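Local structure of chitinase (Paenibacillus sp. FPU-7, 5GZT) at residues 23-29 against 48-52; 38-44 against 66-72; 93-99 against 115-121. The protein probably hydrolyses internal beta-1,4 linkages of chitin and chitodextrins as a family 18 endochitinase with two catalytic domains. All coordinates share one frame; numbering follows the deposited sequence. Where two conformers were deposited one is given.

Interaction 1 (23-29 against 48-52). With NA (sodium ion), chain C.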
loop_
_atom_site.group_PDB
_atom_site.type_symbol
_atom_site.label_atom_id
_atom_site.label_comp_id
_atom_site.label_asym_id
_atom_site.label_seq_id
_atom_site.Cartn_x
_atom_site.Cartn_y
_atom_site.Cartn_z
ATOM N N ILE B 23 0.148 68.254 25.733
ATOM C CA ILE B 23 1.472 67.731 25.995
ATOM C C ILE B 23 1.868 66.919 24.807
ATOM O O ILE B 23 1.158 66.008 24.434
ATOM C CB ILE B 23 1.543 66.857 27.286
ATOM C CG1 ILE B 23 1.097 67.677 28.493
ATOM C CG2 ILE B 23 2.961 66.310 27.496
ATOM C CD1 ILE B 23 1.046 66.922 29.818
ATOM N N VAL B 24 3.025 67.236 24.224
ATOM C CA VAL B 24 3.439 66.605 23.024
ATOM C C VAL B 24 4.734 65.864 23.277
ATOM O O VAL B 24 5.516 66.277 24.117
ATOM C CB VAL B 24 3.609 67.627 21.872
ATOM C CG1 VAL B 24 3.718 66.889 20.547
ATOM C CG2 VAL B 24 2.437 68.578 21.833
ATOM N N ALA B 25 4.932 64.767 22.549
ATOM C CA ALA B 25 6.119 63.976 22.611
ATOM C C ALA B 25 6.650 63.834 21.181
ATOM O O ALA B 25 5.928 63.261 20.280
ATOM C CB ALA B 25 5.795 62.602 23.202
ATOM N N LYS B 26 7.901 64.329 20.985
ATOM C CA LYS B 26 8.536 64.417 19.662
ATOM C C LYS B 26 9.849 63.619 19.512
ATOM O O LYS B 26 10.724 63.628 20.374
ATOM C CB LYS B 26 8.744 65.890 19.275
ATOM C CG LYS B 26 8.577 66.167 17.782
ATOM C CD LYS B 26 9.339 67.404 17.312
ATOM C CE LYS B 26 10.838 67.128 17.158
ATOM N NZ LYS B 26 11.585 68.287 16.589
ATOM N N GLY B 27 9.959 62.909 18.405
ATOM C CA GLY B 27 11.159 62.173 18.075
ATOM C C GLY B 27 11.481 61.011 18.996
ATOM O O GLY B 27 10.693 60.070 19.119
ATOM N N SER B 28 12.665 61.051 19.603
ATOM C CA SER B 28 13.105 59.988 20.506
ATOM C C SER B 28 12.606 60.145 21.938
ATOM O O SER B 28 13.166 59.527 22.849
ATOM C CB SER B 28 14.628 59.863 20.477
ATOM O OG SER B 28 14.949 59.066 19.365
ATOM N N ALA B 29 11.537 60.921 22.140
ATOM C CA ALA B 29 10.999 61.120 23.476
ATOM C C ALA B 29 10.418 59.818 24.061
ATOM O O ALA B 29 10.142 58.834 23.324
ATOM C CB ALA B 29 9.962 62.228 23.487
ATOM N N THR B 48 9.847 58.787 16.886
ATOM C CA THR B 48 10.770 57.687 16.599
ATOM C C THR B 48 10.944 56.744 17.798
ATOM O O THR B 48 11.112 55.541 17.578
ATOM C CB THR B 48 12.191 58.170 16.125
ATOM O OG1 THR B 48 13.081 57.052 16.139
ATOM C CG2 THR B 48 12.796 59.220 17.000
ATOM N N GLY B 49 10.940 57.309 19.017
ATOM C CA GLY B 49 10.934 56.573 20.280
ATOM C C GLY B 49 9.574 55.956 20.621
ATOM O O GLY B 49 8.751 55.664 19.740
ATOM N N THR B 50 9.341 55.726 21.905
ATOM C CA THR B 50 8.105 55.063 22.329
ATOM C C THR B 50 7.102 56.057 22.930
ATOM O O THR B 50 5.930 55.796 22.918
ATOM C CB THR B 50 8.372 53.912 23.318
ATOM O OG1 THR B 50 8.840 54.472 24.545
ATOM C CG2 THR B 50 9.368 52.868 22.749
ATOM N N GLY B 51 7.573 57.175 23.465
ATOM C CA GLY B 51 6.710 58.253 23.917
ATOM C C GLY B 51 5.883 57.923 25.153
ATOM O O GLY B 51 6.459 57.580 26.202
ATOM N N PHE B 52 4.545 58.057 25.040
ATOM C CA PHE B 52 3.635 57.708 26.132
ATOM C C PHE B 52 3.365 56.230 26.130
ATOM O O PHE B 52 3.443 55.567 25.086
ATOM C CB PHE B 52 2.305 58.416 26.055
ATOM C CG PHE B 52 2.410 59.880 26.029
ATOM C CD1 PHE B 52 2.577 60.595 27.195
ATOM C CD2 PHE B 52 2.303 60.556 24.816
ATOM C CE1 PHE B 52 2.645 61.985 27.176
ATOM C CE2 PHE B 52 2.372 61.950 24.762
ATOM C CZ PHE B 52 2.531 62.672 25.950
HETATM NA NA NA C . 3.622 55.553 22.638
#

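Interaction 2 (38-44 against 66-72). With NA (sodium ion), chain C; FMT (formic acid), chain K.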
loop_
_atom_site.group_PDB
_atom_site.type_symbol
_atom_site.label_atom_id
_atom_site.label_comp_id
_atom_site.label_asym_id
_atom_site.label_seq_id
_atom_site.Cartn_x
_atom_site.Cartn_y
_atom_site.Cartn_z
ATOM N N GLY B 38 -6.639 66.212 35.638
ATOM C CA GLY B 38 -7.221 67.379 35.024
ATOM C C GLY B 38 -7.310 67.285 33.522
ATOM O O GLY B 38 -7.125 66.227 32.939
ATOM N N SER B 39 -7.603 68.435 32.926
ATOM C CA SER B 39 -7.820 68.579 31.521
ATOM C C SER B 39 -6.496 68.601 30.797
ATOM O O SER B 39 -5.522 69.257 31.233
ATOM C CB SER B 39 -8.639 69.821 31.249
ATOM O OG SER B 39 -9.899 69.659 31.878
ATOM N N VAL B 40 -6.454 67.839 29.710
ATOM C CA VAL B 40 -5.205 67.504 29.046
ATOM C C VAL B 40 -5.400 66.963 27.602
ATOM O O VAL B 40 -6.448 66.416 27.269
ATOM C CB VAL B 40 -4.407 66.489 29.884
ATOM C CG1 VAL B 40 -5.058 65.084 29.816
ATOM C CG2 VAL B 40 -2.948 66.426 29.452
ATOM N N LYS B 41 -4.369 67.100 26.771
ATOM C CA LYS B 41 -4.323 66.427 25.489
ATOM C C LYS B 41 -2.931 65.878 25.265
ATOM O O LYS B 41 -1.981 66.644 25.174
ATOM C CB LYS B 41 -4.780 67.384 24.385
ATOM C CG LYS B 41 -4.622 66.888 22.950
ATOM C CD LYS B 41 -5.526 67.727 22.046
ATOM C CE LYS B 41 -5.179 67.636 20.582
ATOM N NZ LYS B 41 -4.864 66.267 20.112
ATOM N N LEU B 42 -2.789 64.551 25.225
ATOM C CA LEU B 42 -1.510 63.926 24.920
ATOM C C LEU B 42 -1.503 63.772 23.438
ATOM O O LEU B 42 -2.532 63.380 22.819
ATOM C CB LEU B 42 -1.325 62.563 25.589
ATOM C CG LEU B 42 -1.573 62.537 27.107
ATOM C CD1 LEU B 42 -1.088 61.236 27.746
ATOM C CD2 LEU B 42 -0.965 63.715 27.864
ATOM N N GLU B 43 -0.347 64.121 22.871
ATOM C CA GLU B 43 -0.093 64.019 21.449
ATOM C C GLU B 43 1.308 63.488 21.177
ATOM O O GLU B 43 2.268 63.879 21.828
ATOM C CB GLU B 43 -0.250 65.414 20.889
ATOM C CG GLU B 43 -0.264 65.520 19.389
ATOM C CD GLU B 43 -1.089 66.722 18.922
ATOM O OE1 GLU B 43 -1.203 67.742 19.676
ATOM O OE2 GLU B 43 -1.612 66.604 17.778
ATOM N N GLU B 44 1.419 62.593 20.213
ATOM C CA GLU B 44 2.678 62.072 19.812
ATOM C C GLU B 44 2.873 62.489 18.355
ATOM O O GLU B 44 2.172 61.982 17.461
ATOM C CB GLU B 44 2.721 60.549 19.933
ATOM C CG GLU B 44 2.668 59.994 21.377
ATOM C CD GLU B 44 2.949 58.475 21.413
ATOM O OE1 GLU B 44 2.571 57.750 20.436
ATOM O OE2 GLU B 44 3.586 57.995 22.395
ATOM N N LYS B 66 -11.723 67.809 30.183
ATOM C CA LYS B 66 -11.529 67.402 28.815
ATOM C C LYS B 66 -10.253 66.614 28.730
ATOM O O LYS B 66 -9.164 67.131 29.033
ATOM C CB LYS B 66 -11.474 68.589 27.867
ATOM C CG LYS B 66 -12.746 68.736 27.044
ATOM C CD LYS B 66 -12.673 69.909 26.072
ATOM C CE LYS B 66 -11.710 69.671 24.912
ATOM N NZ LYS B 66 -12.039 68.451 24.114
ATOM N N VAL B 67 -10.362 65.371 28.273
ATOM C CA VAL B 67 -9.192 64.503 28.269
ATOM C C VAL B 67 -9.120 63.910 26.900
ATOM O O VAL B 67 -10.043 63.193 26.493
ATOM C CB VAL B 67 -9.328 63.379 29.349
ATOM C CG1 VAL B 67 -8.149 62.408 29.257
ATOM C CG2 VAL B 67 -9.431 64.008 30.753
ATOM N N THR B 68 -8.057 64.198 26.168
ATOM C CA THR B 68 -7.929 63.578 24.854
ATOM C C THR B 68 -6.565 63.061 24.535
ATOM O O THR B 68 -5.590 63.628 24.948
ATOM C CB THR B 68 -8.647 64.354 23.691
ATOM O OG1 THR B 68 -7.902 64.365 22.471
ATOM C CG2 THR B 68 -9.102 65.649 24.045
ATOM N N LEU B 69 -6.537 61.958 23.778
ATOM C CA LEU B 69 -5.346 61.171 23.488
ATOM C C LEU B 69 -5.182 61.028 21.991
ATOM O O LEU B 69 -6.154 60.698 21.265
ATOM C CB LEU B 69 -5.463 59.732 24.097
ATOM C CG LEU B 69 -5.065 59.498 25.577
ATOM C CD1 LEU B 69 -5.456 60.612 26.519
ATOM C CD2 LEU B 69 -5.569 58.147 26.121
ATOM N N SER B 70 -3.935 61.215 21.559
ATOM C CA SER B 70 -3.479 60.937 20.189
ATOM C C SER B 70 -2.136 60.344 20.304
ATOM O O SER B 70 -1.272 60.967 20.877
ATOM C CB SER B 70 -3.382 62.217 19.326
ATOM O OG SER B 70 -4.668 62.811 19.289
ATOM N N GLY B 71 -1.955 59.173 19.712
ATOM C CA GLY B 71 -0.737 58.427 19.876
ATOM C C GLY B 71 -0.988 56.940 20.041
ATOM O O GLY B 71 -2.126 56.467 19.888
ATOM N N SER B 72 0.103 56.230 20.342
ATOM C CA SER B 72 0.130 54.746 20.502
ATOM C C SER B 72 0.295 54.456 21.974
ATOM O O SER B 72 1.331 54.806 22.522
ATOM C CB SER B 72 1.283 54.108 19.746
ATOM O OG SER B 72 1.117 52.705 19.667
HETATM NA NA NA C . 3.622 55.553 22.638
HETATM C C FMT K . -5.642 65.419 16.873
HETATM O O1 FMT K . -6.137 65.911 17.902
HETATM O O2 FMT K . -5.061 64.197 16.846
#

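Interaction 3 (93-99 against 115-121)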
loop_
_atom_site.group_PDB
_atom_site.type_symbol
_atom_site.label_atom_id
_atom_site.label_comp_id
_atom_site.label_asym_id
_atom_site.label_seq_id
_atom_site.Cartn_x
_atom_site.Cartn_y
_atom_site.Cartn_z
ATOM N N ILE B 93 -4.586 51.942 21.101
ATOM C CA ILE B 93 -4.574 51.641 22.545
ATOM C C ILE B 93 -4.628 50.127 22.623
ATOM O O ILE B 93 -5.504 49.480 22.029
ATOM C CB ILE B 93 -5.729 52.242 23.350
ATOM C CG1 ILE B 93 -5.686 53.774 23.399
ATOM C CG2 ILE B 93 -5.644 51.770 24.782
ATOM C CD1 ILE B 93 -7.003 54.413 23.851
ATOM N N GLU B 94 -3.674 49.535 23.317
ATOM C CA GLU B 94 -3.704 48.025 23.478
ATOM C C GLU B 94 -4.872 47.585 24.345
ATOM O O GLU B 94 -5.646 46.727 23.984
ATOM C CB GLU B 94 -2.386 47.489 24.063
ATOM C CG GLU B 94 -1.261 47.263 23.047
ATOM C CD GLU B 94 0.165 47.213 23.677
ATOM O OE1 GLU B 94 0.330 47.036 24.905
ATOM O OE2 GLU B 94 1.139 47.367 22.915
ATOM N N ARG B 95 -5.004 48.186 25.488
ATOM C CA ARG B 95 -6.033 47.757 26.407
ATOM C C ARG B 95 -6.620 48.996 27.044
ATOM O O ARG B 95 -5.952 49.764 27.733
ATOM C CB ARG B 95 -5.482 46.717 27.426
ATOM C CG ARG B 95 -5.009 45.382 26.791
ATOM C CD ARG B 95 -4.048 44.505 27.656
ATOM N NE ARG B 95 -2.956 45.318 28.201
ATOM C CZ ARG B 95 -1.773 45.557 27.602
ATOM N NH1 ARG B 95 -1.435 45.034 26.445
ATOM N NH2 ARG B 95 -0.928 46.349 28.176
ATOM N N LEU B 96 -7.897 49.183 26.803
ATOM C CA LEU B 96 -8.560 50.323 27.400
ATOM C C LEU B 96 -9.532 49.713 28.359
ATOM O O LEU B 96 -10.311 48.829 27.962
ATOM C CB LEU B 96 -9.299 51.119 26.317
ATOM C CG LEU B 96 -10.242 52.272 26.643
ATOM C CD1 LEU B 96 -9.777 53.256 27.659
ATOM C CD2 LEU B 96 -10.533 53.038 25.330
ATOM N N THR B 97 -9.572 50.231 29.582
ATOM C CA THR B 97 -10.390 49.649 30.626
ATOM C C THR B 97 -11.184 50.724 31.270
ATOM O O THR B 97 -10.620 51.741 31.654
ATOM C CB THR B 97 -9.480 48.910 31.674
ATOM O OG1 THR B 97 -8.825 47.786 31.045
ATOM C CG2 THR B 97 -10.330 48.437 32.870
ATOM N N VAL B 98 -12.504 50.499 31.396
ATOM C CA VAL B 98 -13.359 51.447 32.017
ATOM C C VAL B 98 -13.793 50.787 33.343
ATOM O O VAL B 98 -14.474 49.764 33.361
ATOM C CB VAL B 98 -14.555 51.792 31.120
ATOM C CG1 VAL B 98 -15.344 52.878 31.772
ATOM C CG2 VAL B 98 -14.073 52.205 29.701
ATOM N N ALA B 99 -13.418 51.416 34.444
ATOM C CA ALA B 99 -13.606 50.845 35.783
ATOM C C ALA B 99 -15.004 51.011 36.267
ATOM O O ALA B 99 -15.729 51.923 35.836
ATOM C CB ALA B 99 -12.641 51.535 36.775
ATOM N N VAL B 115 -8.638 50.371 19.138
ATOM C CA VAL B 115 -8.459 49.839 20.474
ATOM C C VAL B 115 -8.444 48.310 20.292
ATOM O O VAL B 115 -9.394 47.723 19.737
ATOM C CB VAL B 115 -9.561 50.348 21.397
ATOM C CG1 VAL B 115 -9.358 49.815 22.828
ATOM C CG2 VAL B 115 -9.562 51.898 21.423
ATOM N N THR B 116 -7.322 47.647 20.617
ATOM C CA THR B 116 -7.309 46.173 20.396
ATOM C C THR B 116 -8.293 45.435 21.378
ATOM O O THR B 116 -9.041 44.527 20.977
ATOM C CB THR B 116 -5.906 45.611 20.672
ATOM O OG1 THR B 116 -4.974 46.284 19.860
ATOM C CG2 THR B 116 -5.830 44.081 20.384
ATOM N N THR B 117 -8.209 45.812 22.654
ATOM C CA THR B 117 -9.074 45.274 23.731
ATOM C C THR B 117 -9.707 46.358 24.558
ATOM O O THR B 117 -9.030 47.227 25.127
ATOM C CB THR B 117 -8.274 44.264 24.608
ATOM O OG1 THR B 117 -7.809 43.253 23.719
ATOM C CG2 THR B 117 -9.186 43.598 25.678
ATOM N N LEU B 118 -11.037 46.334 24.598
ATOM C CA LEU B 118 -11.766 47.260 25.431
ATOM C C LEU B 118 -12.519 46.426 26.517
ATOM O O LEU B 118 -13.352 45.586 26.175
ATOM C CB LEU B 118 -12.768 48.101 24.601
ATOM C CG LEU B 118 -13.704 48.972 25.383
ATOM C CD1 LEU B 118 -13.076 50.155 26.103
ATOM C CD2 LEU B 118 -14.873 49.437 24.553
ATOM N N THR B 119 -12.259 46.727 27.792
ATOM C CA THR B 119 -12.864 46.015 28.927
ATOM C C THR B 119 -13.795 46.960 29.678
ATOM O O THR B 119 -13.391 47.997 30.160
ATOM C CB THR B 119 -11.792 45.387 29.822
ATOM O OG1 THR B 119 -10.967 44.559 29.011
ATOM C CG2 THR B 119 -12.376 44.560 30.971
ATOM N N LEU B 120 -15.061 46.566 29.771
ATOM C CA LEU B 120 -16.073 47.372 30.389
ATOM C C LEU B 120 -16.610 46.786 31.721
ATOM O O LEU B 120 -17.154 45.670 31.727
ATOM C CB LEU B 120 -17.224 47.512 29.411
ATOM C CG LEU B 120 -16.858 48.049 27.997
ATOM C CD1 LEU B 120 -18.096 48.073 27.135
ATOM C CD2 LEU B 120 -16.273 49.415 28.181
ATOM N N ASN B 121 -16.514 47.616 32.779
ATOM C CA ASN B 121 -16.904 47.259 34.141
ATOM C C ASN B 121 -17.917 48.197 34.669
ATOM O O ASN B 121 -18.293 48.073 35.844
ATOM C CB ASN B 121 -15.638 47.244 35.024
ATOM C CG ASN B 121 -14.708 46.102 34.689
ATOM O OD1 ASN B 121 -13.470 46.280 34.484
ATOM N ND2 ASN B 121 -15.228 44.924 34.768
HETATM O O HOH W 1 -8.941 46.284 28.482
#

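Interaction 1 (23-29 against 48-52)
Phe52 and Ile23 meet because of how their first torsions are set: in Phe52 CG stands beside the backbone N (chi1 -57°), which brings the ring edge up to Ile23 and Ala25, and in Ile23 CG1 takes the equivalent place, leaving CG2 on the far side from the backbone N and aimed at the ring. Ile23 CG2 then meets the ring edge in its plane, 4.0 Å from Phe52 CZ, the two side chains crossing at about a right angle. Ala25 adds its methyl, with CB 3.8 Å from Phe52 CE2. Leu42 of strand 40-47 also touches this ring.

Further on the contact is polar. Strand 23-27 ends in a type II' turn from Lys26 to Ala29, whose second position, Gly27, has a positive phi. Gly27 O accepts two backbone N-H groups from the same face of its carbonyl plane: Gly49 N at 2.8 Å on a nearly straight bond, and Thr48 N at 2.7 Å from well above the plane on a more bent one. Gly49 needs to be small, since a CB there would run into the Ser28-Ala29 backbone. After it, Gly51 N donates to Ala29 O at 3.1 Å.

The peptide joining Thr50 to Gly51 thus works at both ends, because Thr50 O lies 2.3 Å from the sodium ion. Phe52 O binds the same ion at 2.5 Å, and Glu44 and Ser72 complete its site. The carbonyls of Thr50 and Phe52, on either side of Gly51 in sequence, bind one cation while Gly51 N is fastened to the preceding turn. The ion would probably polarise that peptide and make Gly51 N a stronger donor, so that metal binding and turn-to-loop bonding are likely to reinforce each other.

Interaction 2 (38-44 against 66-72)
Strands 40-44 and 67-70 run parallel, 3° apart, their axes approaching to 4.7 Å, and are laced by alternating backbone bonds from Val40 N to Lys66 O through Ser70 N to Leu42 O, the last rung from Glu44 N to Ser70 O being weak. Before the first rung, Ser39 OG receives Lys66 N at 3.1 Å. Val40 and Leu42 turn to one face, each beside its partner, Val67 or Leu69: Val40 CG1 lies 4.1 Å from Val67 CG1, and Leu42 CG packs more loosely on Leu69 CD1. Lys41, Thr68 and Ser70 occupy the other face.

Lys41 runs out extended and bends only at its last torsion (chi4 43°), its aliphatic part passing over the Thr68 hydroxyl. That bend carries NZ to a formate, probably from the crystallisation liquor, with Lys41 NZ 2.6 Å from FMT O1. Ser70 OG holds FMT O2 at 2.8 Å, and Asn89 adds a further bond to the ligand. A leucine in place of Lys41 would probably leave the formate without its cationic partner, held by Ser70 and Asn89. Glu43, on the same face, pairs with Arg22.

At the far end Glu44 CG stands beside the backbone N (chi1 -68°) and its chain reaches out to the corner. Its carboxylate divides its work: OE1 takes Ser72 N at 2.9 Å, met from above the carboxylate plane, while Glu44 OE2 lies 2.5 Å from the sodium ion. Ser72 O binds the ion too, and Thr50 and Phe52 complete the site. Gly71 makes the corner, where a CB would strike Glu44 CG. In-register parallel strands, like stacked on like along the apolar face and a corner between two sheets are the marks of a parallel beta-helix, with sodium bound at the corner.

Interaction 3 (93-99 against 115-121)
Neighbouring coils of a parallel beta-helix are joined here: segments 93-99 and 115-121 run in the same direction, 12° apart over their strands, and both turn a corner near their start, at Glu94 and Thr116. Pairing continues through that corner, for Thr116 N bonds to Ile93 O at 2.9 Å and Thr117 N to Glu94 O. Along the strands beyond it the bonds are nearly straight between Leu96 N and Thr117 O (2.8 Å) and between Val98 N and Thr119 O, and the last, Asn121 N to Val98 O, is bent.

The buried face is a ladder of branched side chains. Leu96 and Leu118 lie side by side and point the same way; in Leu118 CG is turned opposite the backbone N (chi1 172°), and its CD1 comes back to 3.6 Å from Leu96 CG. Leu96 CB also rests 3.7 Å from Val115 CG1. Val98 CG2 then meets Leu120 CD2 at 3.9 Å, again alongside. Ile107 and Leu109 of strand 106-109 close over this layer.

On the other face Thr97 and Thr119 stand in parallel, and one water joins them, 3.0 Å from Thr97 OG1 and 2.7 Å from Thr119 OG1. The same water donates to Leu96 O at 2.9 Å, so this carbonyl holds both the water and Thr119 N. In the conformer given, Arg95 forms a salt bridge with Asp75 on strand 72-78.

By sharing one water, the Leu96 carbonyl and the paired threonine hydroxyls find polar partners across the coils on the outer face, while backbone bonds and apolar contact join the inner side.

In the fold
All three contacts belong to the N-terminal beta-helix, far from the chain's centre. Interactions 1 and 2 interlock along the chain: their segments alternate, strands 21-27, 40-47 and 67-70 are consecutive in one parallel sheet, and their centres lie 13 Å apart. They share the sodium ion, each giving two of its four protein ligands, so one ion ties the loop 48-52 to the ends of two neighbouring strands. Interaction 3 follows later, on strands 92-98 and 114-120 of the second parallel sheet, its centre 16 Å from that of interaction 2 and 23 Å from that of interaction 1, touching neither. Together they follow the solenoid coil by coil.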